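Local coordinates for protein polysaccharide deacetylase (Bacillus anthracis, PDB 2J13) that is a family 4 carbohydrate esterase, a polysaccharide deacetylase that probably removes acetyl groups from bacterial cell-wall peptidoglycan, at residues E66-L74 and L210-A218; V88-K97 and V135-T143. All coordinates share one frame; numbering follows the deposited sequence.

Contact 1: residues E66-L74 and L210-A218; sequences ENGYTGKIL and LHAISKDNA. With ZN (zinc ion), chain C.
Tyr-69 lays one ring face against the chain at Ser-214 and Lys-215, so that the peptide bond between these two residues lies on the aromatic face. Ser-214 C sits over the ring centre, 3.6 Å above the plane, with Lys-215 N displaced toward the rim. In the ring plane, at the edge, lie Ala-212 O and the CD atom of Lys-72. CG of Tyr-69 stands anti to its carbonyl carbon (chi1 -56°), which swings the ring off the start of helix 70-80 and onto the opposing loop; Lys-215 crosses it at about a right angle. One helical turn on, Ile-73 brings its CG1 to Ala-212 CB at 3.6 Å, and Lys-72 CB meets Ala-218 CB at 4.0 Å. At the other end Asn-67 runs side by side with Ile-213.

Each loop is braced from within. The Glu-66 carboxylate takes Thr-70 OG1 on OE1 (2.6 Å) and Thr-70 N on OE2, both on syn lone pairs, while Gly-68 N meets OE2 from above the carboxylate plane, 45° out of it. Asn-217 OD1 accepts from Ile-213 N at 2.7 Å and weakly from Ser-214 N, holding the loop that carries His-211. That histidine binds zinc through NE2 (2.0 Å), and its ND1 is hydrogen-bonded to Phe-180 O.

Between the segments no direct hydrogen bond forms. A single water donates to Ala-212 O at 2.6 Å and to Thr-70 OG1, and accepts from Tyr-69 N at 2.9 Å. Thus the zinc-bearing loop after strand 207-210 packs on the first turn of helix 70-80, within the NodB homology region, through apolar and ring-on-peptide contacts and one bridging water.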
loop_
_atom_site.group_PDB
_atom_site.type_symbol
_atom_site.label_atom_id
_atom_site.label_comp_id
_atom_site.label_asym_id
_atom_site.label_seq_id
_atom_site.Cartn_x
_atom_site.Cartn_y
_atom_site.Cartn_z
ATOM N N GLU A 66 0.827 5.225 -14.490
ATOM C CA GLU A 66 2.280 5.267 -14.718
ATOM C C GLU A 66 2.666 6.597 -15.337
ATOM O O GLU A 66 2.329 6.868 -16.484
ATOM C CB GLU A 66 2.773 4.133 -15.617
ATOM C CG GLU A 66 4.305 4.116 -15.906
ATOM C CD GLU A 66 5.165 4.108 -14.655
ATOM O OE1 GLU A 66 4.759 3.464 -13.641
ATOM O OE2 GLU A 66 6.264 4.739 -14.693
ATOM N N ASN A 67 3.423 7.387 -14.587
ATOM C CA ASN A 67 3.871 8.698 -15.021
ATOM C C ASN A 67 5.196 8.650 -15.763
ATOM O O ASN A 67 5.601 9.644 -16.362
ATOM C CB ASN A 67 4.007 9.620 -13.820
ATOM C CG ASN A 67 2.671 10.080 -13.271
ATOM O OD1 ASN A 67 2.138 9.506 -12.320
ATOM N ND2 ASN A 67 2.147 11.152 -13.850
ATOM N N GLY A 68 5.863 7.502 -15.718
ATOM C CA GLY A 68 7.119 7.259 -16.448
ATOM C C GLY A 68 8.366 7.257 -15.569
ATOM O O GLY A 68 9.512 7.202 -16.077
ATOM N N TYR A 69 8.178 7.285 -14.254
ATOM C CA TYR A 69 9.326 7.337 -13.327
ATOM C C TYR A 69 9.432 6.135 -12.380
ATOM O O TYR A 69 10.321 6.084 -11.539
ATOM C CB TYR A 69 9.261 8.655 -12.555
ATOM C CG TYR A 69 9.226 9.811 -13.516
ATOM C CD1 TYR A 69 10.358 10.140 -14.242
ATOM C CD2 TYR A 69 8.052 10.524 -13.750
ATOM C CE1 TYR A 69 10.346 11.160 -15.164
ATOM C CE2 TYR A 69 8.031 11.581 -14.691
ATOM C CZ TYR A 69 9.192 11.880 -15.379
ATOM O OH TYR A 69 9.250 12.899 -16.310
ATOM N N THR A 70 8.506 5.180 -12.476
ATOM C CA THR A 70 8.571 4.047 -11.572
ATOM C C THR A 70 9.881 3.265 -11.732
ATOM O O THR A 70 10.392 2.751 -10.766
ATOM C CB THR A 70 7.343 3.165 -11.706
ATOM O OG1 THR A 70 6.174 3.992 -11.470
ATOM C CG2 THR A 70 7.400 2.001 -10.718
ATOM N N GLY A 71 10.417 3.165 -12.945
ATOM C CA GLY A 71 11.687 2.460 -13.144
ATOM C C GLY A 71 12.827 3.158 -12.418
ATOM O O GLY A 71 13.720 2.503 -11.881
ATOM N N LYS A 72 12.791 4.480 -12.397
ATOM C CA LYS A 72 13.797 5.284 -11.675
ATOM C C LYS A 72 13.659 5.125 -10.158
ATOM O O LYS A 72 14.667 5.042 -9.463
ATOM C CB LYS A 72 13.707 6.756 -12.093
ATOM C CG LYS A 72 14.229 7.021 -13.511
ATOM C CD LYS A 72 13.701 8.345 -14.056
ATOM C CE LYS A 72 14.704 9.069 -14.964
ATOM N NZ LYS A 72 14.308 10.485 -15.255
ATOM N N ILE A 73 12.419 5.065 -9.646
ATOM C CA ILE A 73 12.168 4.726 -8.234
ATOM C C ILE A 73 12.760 3.362 -7.916
ATOM O O ILE A 73 13.448 3.179 -6.905
ATOM C CB ILE A 73 10.621 4.726 -7.908
ATOM C CG1 ILE A 73 10.080 6.138 -7.935
ATOM C CG2 ILE A 73 10.328 4.079 -6.581
ATOM C CD1 ILE A 73 10.571 7.023 -6.880
ATOM N N LEU A 74 12.481 2.384 -8.765
ATOM C CA LEU A 74 12.949 1.036 -8.520
ATOM C C LEU A 74 14.484 1.014 -8.525
ATOM O O LEU A 74 15.082 0.322 -7.734
ATOM C CB LEU A 74 12.392 0.066 -9.561
ATOM C CG LEU A 74 10.906 -0.315 -9.307
ATOM C CD1 LEU A 74 10.279 -0.924 -10.539
ATOM C CD2 LEU A 74 10.822 -1.265 -8.115
ATOM N N LEU A 210 4.512 7.433 -0.740
ATOM C CA LEU A 210 5.276 8.341 -1.576
ATOM C C LEU A 210 4.838 8.175 -3.035
ATOM O O LEU A 210 3.919 7.403 -3.323
ATOM C CB LEU A 210 6.783 8.130 -1.407
ATOM C CG LEU A 210 7.324 8.424 0.018
ATOM C CD1 LEU A 210 8.898 8.411 0.043
ATOM C CD2 LEU A 210 6.859 9.717 0.598
ATOM N N HIS A 211 5.467 8.934 -3.939
ATOM C CA HIS A 211 5.030 9.036 -5.331
ATOM C C HIS A 211 6.152 8.986 -6.356
ATOM O O HIS A 211 7.323 9.164 -6.018
ATOM C CB HIS A 211 4.193 10.331 -5.509
ATOM C CG HIS A 211 2.946 10.351 -4.685
ATOM N ND1 HIS A 211 2.908 10.793 -3.384
ATOM C CD2 HIS A 211 1.696 9.933 -4.977
ATOM C CE1 HIS A 211 1.679 10.654 -2.911
ATOM N NE2 HIS A 211 0.932 10.124 -3.863
ATOM N N ALA A 212 5.775 8.729 -7.600
ATOM C CA ALA A 212 6.686 8.598 -8.727
ATOM C C ALA A 212 6.118 9.428 -9.879
ATOM O O ALA A 212 5.864 8.903 -10.969
ATOM C CB ALA A 212 6.828 7.134 -9.133
ATOM N N ILE A 213 5.902 10.710 -9.621
ATOM C CA ILE A 213 5.102 11.543 -10.523
ATOM C C ILE A 213 5.975 12.405 -11.418
ATOM O O ILE A 213 5.615 12.672 -12.570
ATOM C CB ILE A 213 4.103 12.411 -9.734
ATOM C CG1 ILE A 213 2.925 11.544 -9.283
ATOM C CG2 ILE A 213 3.625 13.624 -10.592
ATOM C CD1 ILE A 213 2.156 12.086 -8.088
ATOM N N SER A 214 7.125 12.836 -10.921
ATOM C CA SER A 214 7.981 13.705 -11.719
ATOM C C SER A 214 9.416 13.259 -11.754
ATOM O O SER A 214 9.822 12.378 -11.011
ATOM C CB SER A 214 7.911 15.132 -11.199
ATOM O OG SER A 214 8.463 15.225 -9.904
ATOM N N LYS A 215 10.177 13.913 -12.629
ATOM C CA LYS A 215 11.587 13.603 -12.846
ATOM C C LYS A 215 12.426 13.748 -11.580
ATOM O O LYS A 215 13.400 13.030 -11.431
ATOM C CB LYS A 215 12.157 14.452 -14.016
ATOM C CG LYS A 215 13.515 15.133 -13.786
ATOM C CD LYS A 215 14.715 14.200 -14.053
ATOM C CE LYS A 215 16.057 14.894 -13.766
ATOM N NZ LYS A 215 17.198 14.224 -14.481
ATOM N N ASP A 216 12.030 14.640 -10.667
ATOM C CA ASP A 216 12.790 14.904 -9.427
ATOM C C ASP A 216 12.442 13.984 -8.246
ATOM O O ASP A 216 13.112 14.016 -7.217
ATOM C CB ASP A 216 12.553 16.336 -8.951
ATOM C CG ASP A 216 13.319 17.376 -9.762
ATOM O OD1 ASP A 216 14.270 17.022 -10.502
ATOM O OD2 ASP A 216 12.974 18.573 -9.639
ATOM N N ASN A 217 11.369 13.212 -8.356
ATOM C CA ASN A 217 10.943 12.356 -7.245
ATOM C C ASN A 217 11.953 11.295 -6.877
ATOM O O ASN A 217 12.081 10.954 -5.713
ATOM C CB ASN A 217 9.616 11.644 -7.582
ATOM C CG ASN A 217 8.405 12.555 -7.470
ATOM O OD1 ASN A 217 7.293 12.123 -7.739
ATOM N ND2 ASN A 217 8.609 13.821 -7.067
ATOM N N ALA A 218 12.628 10.746 -7.873
ATOM C CA ALA A 218 13.634 9.706 -7.639
ATOM C C ALA A 218 14.787 10.257 -6.786
ATOM O O ALA A 218 15.272 9.575 -5.868
ATOM C CB ALA A 218 14.136 9.142 -8.969
HETATM ZN ZN ZN C . -1.053 9.710 -3.867
HETATM O O HOH W 1 5.746 6.947 -12.629
HETATM O O HOH W 2 -1.035 7.781 -4.450
#

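Contact 2: residues V88-K97 and V135-T143; sequences VTGHYIKTQK and VTEEIKKVT. With ZN (zinc ion), chain E.
Ile-93 is the bump around which this pairing is built: it enters as a knob into the hole framed by Val-135, Glu-138, Ile-139 and Val-142. Its two branches divide the hollow. CD1 reaches the deep side, 4.0 Å from both Val-135 CG1 and Ile-139 CG1, whereas CG2 presses on Glu-138 CG at 3.4 Å and lies beside Val-142 CG2. Glu-138 supplies a wall through its methylenes, because CG is anti to the backbone N (chi1 -159°) and the chain then bends at chi2; its carboxylate makes no salt bridge with Lys-94 or Lys-97.

Around the knob the fit is completed by small groups. Val-88 CG2 fills in against Ile-139 CD1 at 4.1 Å, and Val-135 CG2 comes to 4.0 Å from Gly-90 N, at the start of the helix. The segment axes of helices 90-95 and 135-143 are 10.5 Å apart at their closest and run nearly parallel, at 23°. Thr-89 caps the shorter helix by accepting from Tyr-92 N, and His-91 binds a zinc ion well away from the opposing helix.

Strand 109-112 floors the pair, with Ile-110 touching Val-88 and Ile-139; Leu-100 of helix 97-105 packs on Ile-93 and Val-142, so helices 90-95, 97-105 and 125-143 meet beside this strand of the parallel sheet.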
loop_
_atom_site.group_PDB
_atom_site.type_symbol
_atom_site.label_atom_id
_atom_site.label_comp_id
_atom_site.label_asym_id
_atom_site.label_seq_id
_atom_site.Cartn_x
_atom_site.Cartn_y
_atom_site.Cartn_z
ATOM N N VAL A 88 -0.976 -2.079 -6.613
ATOM C CA VAL A 88 -1.264 -1.971 -8.061
ATOM C C VAL A 88 -2.741 -2.177 -8.413
ATOM O O VAL A 88 -3.442 -2.953 -7.765
ATOM C CB VAL A 88 -0.390 -2.980 -8.898
ATOM C CG1 VAL A 88 1.109 -2.722 -8.607
ATOM C CG2 VAL A 88 -0.796 -4.412 -8.587
ATOM N N THR A 89 -3.200 -1.478 -9.446
ATOM C CA THR A 89 -4.530 -1.729 -10.000
ATOM C C THR A 89 -4.465 -2.680 -11.214
ATOM O O THR A 89 -3.402 -2.979 -11.733
ATOM C CB THR A 89 -5.188 -0.438 -10.459
ATOM O OG1 THR A 89 -4.472 0.125 -11.573
ATOM C CG2 THR A 89 -5.299 0.593 -9.298
ATOM N N GLY A 90 -5.618 -3.104 -11.700
ATOM C CA GLY A 90 -5.686 -3.921 -12.928
ATOM C C GLY A 90 -5.193 -3.213 -14.179
ATOM O O GLY A 90 -4.510 -3.833 -15.014
ATOM N N HIS A 91 -5.493 -1.922 -14.315
ATOM C CA HIS A 91 -5.013 -1.127 -15.436
ATOM C C HIS A 91 -3.502 -1.082 -15.434
ATOM O O HIS A 91 -2.850 -1.240 -16.455
ATOM C CB HIS A 91 -5.561 0.302 -15.360
ATOM C CG HIS A 91 -5.022 1.232 -16.412
ATOM N ND1 HIS A 91 -5.483 1.237 -17.715
ATOM C CD2 HIS A 91 -4.084 2.206 -16.346
ATOM C CE1 HIS A 91 -4.842 2.161 -18.406
ATOM N NE2 HIS A 91 -3.989 2.766 -17.601
ATOM N N TYR A 92 -2.936 -0.911 -14.250
ATOM C CA TYR A 92 -1.493 -0.891 -14.130
ATOM C C TYR A 92 -0.899 -2.252 -14.521
ATOM O O TYR A 92 0.037 -2.312 -15.318
ATOM C CB TYR A 92 -1.087 -0.503 -12.709
ATOM C CG TYR A 92 0.353 -0.073 -12.636
ATOM C CD1 TYR A 92 1.343 -1.000 -12.425
ATOM C CD2 TYR A 92 0.708 1.243 -12.795
ATOM C CE1 TYR A 92 2.664 -0.629 -12.392
ATOM C CE2 TYR A 92 2.029 1.630 -12.776
ATOM C CZ TYR A 92 2.999 0.682 -12.551
ATOM O OH TYR A 92 4.330 1.014 -12.533
ATOM N N ILE A 93 -1.431 -3.351 -13.975
ATOM C CA ILE A 93 -0.931 -4.697 -14.297
ATOM C C ILE A 93 -0.965 -4.970 -15.807
ATOM O O ILE A 93 0.013 -5.476 -16.370
ATOM C CB ILE A 93 -1.733 -5.820 -13.588
ATOM C CG1 ILE A 93 -1.530 -5.792 -12.069
ATOM C CG2 ILE A 93 -1.300 -7.208 -14.099
ATOM C CD1 ILE A 93 -2.595 -6.618 -11.284
ATOM N N LYS A 94 -2.074 -4.632 -16.449
ATOM C CA LYS A 94 -2.242 -4.943 -17.881
ATOM C C LYS A 94 -1.305 -4.113 -18.760
ATOM O O LYS A 94 -0.859 -4.589 -19.830
ATOM C CB LYS A 94 -3.690 -4.706 -18.293
ATOM C CG LYS A 94 -4.689 -5.658 -17.631
ATOM C CD LYS A 94 -4.725 -7.072 -18.224
ATOM C CE LYS A 94 -5.388 -7.081 -19.584
ATOM N NZ LYS A 94 -5.628 -8.456 -20.108
ATOM N N THR A 95 -1.031 -2.880 -18.346
ATOM C CA THR A 95 -0.280 -1.928 -19.168
ATOM C C THR A 95 1.199 -1.805 -18.806
ATOM O O THR A 95 1.966 -1.196 -19.569
ATOM C CB THR A 95 -0.928 -0.533 -19.159
ATOM O OG1 THR A 95 -0.923 0.048 -17.833
ATOM C CG2 THR A 95 -2.366 -0.605 -19.711
ATOM N N GLN A 96 1.612 -2.373 -17.672
ATOM C CA GLN A 96 3.002 -2.226 -17.207
ATOM C C GLN A 96 3.582 -3.547 -16.686
ATOM O O GLN A 96 4.216 -3.592 -15.622
ATOM C CB GLN A 96 3.097 -1.117 -16.138
ATOM C CG GLN A 96 2.527 0.223 -16.563
ATOM C CD GLN A 96 3.322 0.934 -17.669
ATOM O OE1 GLN A 96 4.496 0.627 -17.905
ATOM N NE2 GLN A 96 2.688 1.922 -18.321
ATOM N N LYS A 97 3.427 -4.630 -17.460
ATOM C CA LYS A 97 3.880 -5.936 -16.997
ATOM C C LYS A 97 5.369 -5.951 -16.659
ATOM O O LYS A 97 5.768 -6.607 -15.721
ATOM C CB LYS A 97 3.542 -7.070 -17.980
ATOM C CG LYS A 97 3.094 -8.344 -17.258
ATOM C CD LYS A 97 3.292 -9.623 -18.073
ATOM C CE LYS A 97 2.217 -9.803 -19.123
ATOM N NZ LYS A 97 0.843 -9.936 -18.581
ATOM N N VAL A 135 -7.437 -8.818 -9.173
ATOM C CA VAL A 135 -6.068 -8.353 -8.993
ATOM C C VAL A 135 -5.195 -9.396 -8.335
ATOM O O VAL A 135 -4.045 -9.603 -8.760
ATOM C CB VAL A 135 -5.997 -6.994 -8.183
ATOM C CG1 VAL A 135 -4.558 -6.594 -7.827
ATOM C CG2 VAL A 135 -6.612 -5.888 -8.968
ATOM N N THR A 136 -5.686 -10.052 -7.297
ATOM C CA THR A 136 -4.902 -11.065 -6.591
ATOM C C THR A 136 -4.481 -12.183 -7.533
ATOM O O THR A 136 -3.312 -12.533 -7.623
ATOM C CB THR A 136 -5.639 -11.623 -5.382
ATOM O OG1 THR A 136 -5.742 -10.576 -4.393
ATOM C CG2 THR A 136 -4.890 -12.811 -4.773
ATOM N N GLU A 137 -5.451 -12.677 -8.274
ATOM C CA GLU A 137 -5.168 -13.757 -9.239
ATOM C C GLU A 137 -4.210 -13.279 -10.332
ATOM O O GLU A 137 -3.296 -14.032 -10.752
ATOM C CB GLU A 137 -6.479 -14.261 -9.832
ATOM C CG GLU A 137 -7.376 -14.930 -8.798
ATOM C CD GLU A 137 -8.673 -15.490 -9.366
ATOM O OE1 GLU A 137 -9.024 -15.215 -10.529
ATOM O OE2 GLU A 137 -9.355 -16.197 -8.589
ATOM N N GLU A 138 -4.380 -12.059 -10.826
ATOM C CA GLU A 138 -3.486 -11.515 -11.852
ATOM C C GLU A 138 -2.060 -11.324 -11.320
ATOM O O GLU A 138 -1.081 -11.679 -12.015
ATOM C CB GLU A 138 -4.040 -10.219 -12.412
ATOM C CG GLU A 138 -3.542 -9.798 -13.738
ATOM C CD GLU A 138 -4.105 -10.650 -14.913
ATOM O OE1 GLU A 138 -5.268 -11.150 -14.854
ATOM O OE2 GLU A 138 -3.379 -10.807 -15.908
ATOM N N ILE A 139 -1.906 -10.788 -10.115
ATOM C CA ILE A 139 -0.571 -10.668 -9.517
ATOM C C ILE A 139 0.136 -12.037 -9.446
ATOM O O ILE A 139 1.284 -12.198 -9.906
ATOM C CB ILE A 139 -0.623 -10.043 -8.095
ATOM C CG1 ILE A 139 -0.994 -8.566 -8.167
ATOM C CG2 ILE A 139 0.726 -10.258 -7.380
ATOM C CD1 ILE A 139 -1.452 -8.009 -6.770
ATOM N N LYS A 140 -0.568 -13.027 -8.911
ATOM C CA LYS A 140 -0.039 -14.397 -8.773
ATOM C C LYS A 140 0.302 -15.036 -10.107
ATOM O O LYS A 140 1.414 -15.602 -10.257
ATOM C CB LYS A 140 -1.030 -15.259 -8.022
ATOM C CG LYS A 140 -1.103 -14.951 -6.532
ATOM C CD LYS A 140 -2.239 -15.705 -5.887
ATOM C CE LYS A 140 -2.281 -15.448 -4.410
ATOM N NZ LYS A 140 -3.263 -16.310 -3.747
ATOM N N LYS A 141 -0.577 -14.894 -11.091
ATOM C CA LYS A 141 -0.330 -15.536 -12.429
ATOM C C LYS A 141 0.791 -14.822 -13.190
ATOM O O LYS A 141 1.641 -15.481 -13.801
ATOM C CB LYS A 141 -1.572 -15.480 -13.286
ATOM C CG LYS A 141 -2.706 -16.349 -12.822
ATOM C CD LYS A 141 -2.394 -17.841 -12.925
ATOM C CE LYS A 141 -3.629 -18.726 -12.765
ATOM N NZ LYS A 141 -3.276 -20.179 -12.572
ATOM N N VAL A 142 0.801 -13.481 -13.157
ATOM C CA VAL A 142 1.761 -12.691 -13.926
ATOM C C VAL A 142 3.152 -12.748 -13.306
ATOM O O VAL A 142 4.178 -12.911 -14.030
ATOM C CB VAL A 142 1.293 -11.247 -14.139
ATOM C CG1 VAL A 142 2.402 -10.392 -14.688
ATOM C CG2 VAL A 142 0.071 -11.193 -15.048
ATOM N N THR A 143 3.244 -12.639 -11.988
ATOM C CA THR A 143 4.568 -12.469 -11.369
ATOM C C THR A 143 5.091 -13.655 -10.596
ATOM O O THR A 143 6.296 -13.747 -10.339
ATOM C CB THR A 143 4.564 -11.294 -10.362
ATOM O OG1 THR A 143 3.832 -11.678 -9.202
ATOM C CG2 THR A 143 3.997 -10.080 -10.968
HETATM ZN ZN ZN E . -6.958 0.363 -18.414
HETATM O O HOH W 3 -6.498 -1.472 -19.733
#

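Overall arrangement
Contacts 1 and 2 show how loops and helices that follow different strands of one NodB-type domain are packed together. Their centres are about 19 Å apart, and both segments of contact 2 fall, along the chain, between the two halves of contact 1. They nevertheless touch: Tyr-92 OH probably hydrogen-bonds Glu-66 OE1 at 2.7 Å, and Gln-96 NE2 packs on Glu-66 CB at 3.5 Å. Each also borders the metal-bearing region. In contact 1, the side chain of zinc-bound His-211 is about 3 Å from an acetate ion, probably from the crystallisation liquor; in contact 2, Thr-89 touches His-113, which with His-117 binds another zinc. The zinc on His-91 is separate, 18.3 Å from the zinc on His-211.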